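Local structure of aldehyde dehydrogenase 12 (Zea mays, 6D97) at the interface of chains A and B. The protein catalyses the NAD+-dependent oxidation of L-glutamate gamma-semialdehyde to glutamate, the last step of proline catabolism in plants. Coordinates in Å, arbitrary orientation; residue numbers count along the deposited sequence, not the author numbering. Chains: chain A/B, Aldehyde dehydrogenase 12.

The interface of chains A and B. Residues chain A 161-162, 165-166; chain B 154, 158, 499-500.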
ATOM      1  N   GLY A 161      -6.690 -19.867  -1.448  1.00 36.28           N
ATOM      2  CA  GLY A 161      -7.481 -19.118  -2.414  1.00 31.67           C
ATOM      3  C   GLY A 161      -6.622 -18.242  -3.306  1.00 27.18           C
ATOM      4  O   GLY A 161      -5.716 -18.714  -4.001  1.00 24.18           O
ATOM      5  N   ASP A 162      -6.911 -16.942  -3.285  1.00 22.13           N
ATOM      6  CA  ASP A 162      -6.240 -15.970  -4.138  1.00 25.74           C
ATOM      7  C   ASP A 162      -5.018 -15.336  -3.485  1.00 22.07           C
ATOM      8  O   ASP A 162      -4.387 -14.472  -4.104  1.00 24.78           O
ATOM      9  CB  ASP A 162      -7.214 -14.854  -4.545  1.00 29.56           C
ATOM     10  CG  ASP A 162      -8.338 -15.342  -5.440  1.00 34.82           C
ATOM     11  OD1 ASP A 162      -8.053 -15.908  -6.515  1.00 39.55           O
ATOM     12  OD2 ASP A 162      -9.514 -15.153  -5.063  1.00 36.45           O
ATOM     13  N   ARG A 165      -1.803 -15.436  -5.510  1.00 20.08           N
ATOM     14  CA  ARG A 165      -2.073 -14.492  -6.585  1.00 26.24           C
ATOM     15  C   ARG A 165      -1.880 -13.052  -6.115  1.00 32.01           C
ATOM     16  O   ARG A 165      -1.241 -12.241  -6.793  1.00 29.45           O
ATOM     17  CB  ARG A 165      -3.503 -14.732  -7.090  1.00 31.83           C
ATOM     18  CG  ARG A 165      -3.907 -13.975  -8.338  1.00 30.67           C
ATOM     19  CD  ARG A 165      -5.355 -13.492  -8.249  1.00 35.27           C
ATOM     20  NE  ARG A 165      -6.360 -14.552  -8.290  1.00 25.09           N
ATOM     21  CZ  ARG A 165      -6.965 -14.964  -9.398  1.00 26.22           C
ATOM     22  NH1 ARG A 165      -6.653 -14.414 -10.564  1.00 25.13           N
ATOM     23  NH2 ARG A 165      -7.875 -15.928  -9.339  1.00 20.19           N
ATOM     24  N   PHE A 166      -2.396 -12.733  -4.924  1.00 26.01           N
ATOM     25  CA  PHE A 166      -2.293 -11.380  -4.390  1.00 25.85           C
ATOM     26  C   PHE A 166      -0.861 -10.988  -4.045  1.00 29.55           C
ATOM     27  O   PHE A 166      -0.564  -9.791  -3.975  1.00 22.70           O
ATOM     28  CB  PHE A 166      -3.178 -11.232  -3.153  1.00 25.12           C
ATOM     29  CG  PHE A 166      -4.650 -11.204  -3.455  1.00 26.08           C
ATOM     30  CD1 PHE A 166      -5.110 -10.966  -4.740  1.00 17.93           C
ATOM     31  CD2 PHE A 166      -5.576 -11.399  -2.440  1.00 24.25           C
ATOM     32  CE1 PHE A 166      -6.467 -10.932  -5.009  1.00 21.06           C
ATOM     33  CE2 PHE A 166      -6.931 -11.370  -2.701  1.00 20.66           C
ATOM     34  CZ  PHE A 166      -7.379 -11.137  -3.989  1.00 21.68           C
TER
ATOM     35  N   LYS B 154     -14.298 -19.880  -2.517  1.00 27.66           N
ATOM     36  CA  LYS B 154     -12.995 -19.252  -2.722  1.00 28.00           C
ATOM     37  C   LYS B 154     -12.843 -17.993  -1.877  1.00 28.22           C
ATOM     38  O   LYS B 154     -11.770 -17.745  -1.316  1.00 29.82           O
ATOM     39  CB  LYS B 154     -12.799 -18.931  -4.205  1.00 22.75           C
ATOM     40  CG  LYS B 154     -12.226 -20.085  -5.019  1.00 42.86           C
ATOM     41  CD  LYS B 154     -10.745 -20.273  -4.717  1.00 45.21           C
ATOM     42  CE  LYS B 154     -10.196 -21.543  -5.342  1.00 37.46           C
ATOM     43  NZ  LYS B 154     -10.723 -22.766  -4.681  1.00 44.96           N
ATOM     44  N   ASN B 158      -9.967 -16.956   1.042  1.00 25.20           N
ATOM     45  CA  ASN B 158      -9.110 -15.777   1.065  1.00 29.55           C
ATOM     46  C   ASN B 158      -8.985 -15.159   2.450  1.00 28.37           C
ATOM     47  O   ASN B 158      -8.117 -14.303   2.651  1.00 30.97           O
ATOM     48  CB  ASN B 158      -9.627 -14.721   0.087  1.00 28.29           C
ATOM     49  CG  ASN B 158      -9.449 -15.131  -1.359  1.00 26.62           C
ATOM     50  OD1 ASN B 158      -8.673 -16.035  -1.671  1.00 25.47           O
ATOM     51  ND2 ASN B 158     -10.162 -14.461  -2.253  1.00 17.80           N
ATOM     52  N   GLN B 499     -14.217 -13.497  -7.107  1.00 27.81           N
ATOM     53  CA  GLN B 499     -13.813 -12.854  -5.865  1.00 25.61           C
ATOM     54  C   GLN B 499     -12.404 -12.278  -5.916  1.00 24.02           C
ATOM     55  O   GLN B 499     -12.019 -11.562  -4.987  1.00 33.07           O
ATOM     56  CB  GLN B 499     -13.912 -13.849  -4.710  1.00 18.42           C
ATOM     57  CG  GLN B 499     -12.776 -14.865  -4.672  1.00 17.28           C
ATOM     58  CD  GLN B 499     -12.750 -15.790  -5.883  1.00 31.52           C
ATOM     59  OE1 GLN B 499     -13.790 -16.252  -6.354  1.00 37.21           O
ATOM     60  NE2 GLN B 499     -11.555 -16.057  -6.394  1.00 30.16           N
ATOM     61  N   ASN B 500     -11.625 -12.576  -6.954  1.00 27.93           N
ATOM     62  CA  ASN B 500     -10.256 -12.079  -7.004  1.00 26.89           C
ATOM     63  C   ASN B 500     -10.157 -10.637  -7.482  1.00 29.91           C
ATOM     64  O   ASN B 500      -9.069 -10.056  -7.403  1.00 32.70           O
ATOM     65  CB  ASN B 500      -9.386 -12.973  -7.890  1.00 26.80           C
ATOM     66  CG  ASN B 500     -10.058 -13.340  -9.192  1.00 36.46           C
ATOM     67  OD1 ASN B 500     -10.966 -14.168  -9.213  1.00 40.62           O
ATOM     68  ND2 ASN B 500      -9.604 -12.743 -10.290  1.00 30.90           N
TER
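The amide of B:Asn500 stacks on one face of the A:Arg165 guanidinium, the two planes only 4° apart, with B:Asn500 CB 3.3 Å above the guanidinium plane toward its rim. At the in-plane edge of that guanidinium sits the carboxylate oxygen OD1 of A:Asp162. The A:Phe166 ring has the backbone O of A:Asp162 over one face, toward the rim, and the backbone O of B:Asn500 at its edge, 3.6 Å from CE1.

A:Asp162 divides its oxygens between the chains. OD1 accepts NE and NH2 of A:Arg165 on one face, NH2 nearly along the C-O axis and NE from above the carboxylate plane, a side-on salt bridge within chain A (NE to OD1 2.8 Å) that should fix how the guanidinium is turned toward B:Asn500. OD2 serves chain B: its syn lone pair accepts from B:Gln499 NE2 at 2.6 Å, with that amide nearly coplanar with the carboxylate, and its anti lone pair accepts from B:Asn158 ND2 at 3.0 Å. Side-chain nitrogens from both chains thus probably stabilise a negative charge there. With CG beside the backbone N (chi1 -66°), A:Asp162 presents main-chain N-H and carboxylate together to B:Asn158, whose amide answers with both ends.

In the deposited assembly the two-fold interface repeats this contact with the chains exchanged; it may help hold a biological pair together. The backbone N of A:Asp162 donates almost straight to B:Asn158 OD1, at 2.6 Å and tilted 20° from the carbonyl plane of B:Asn158.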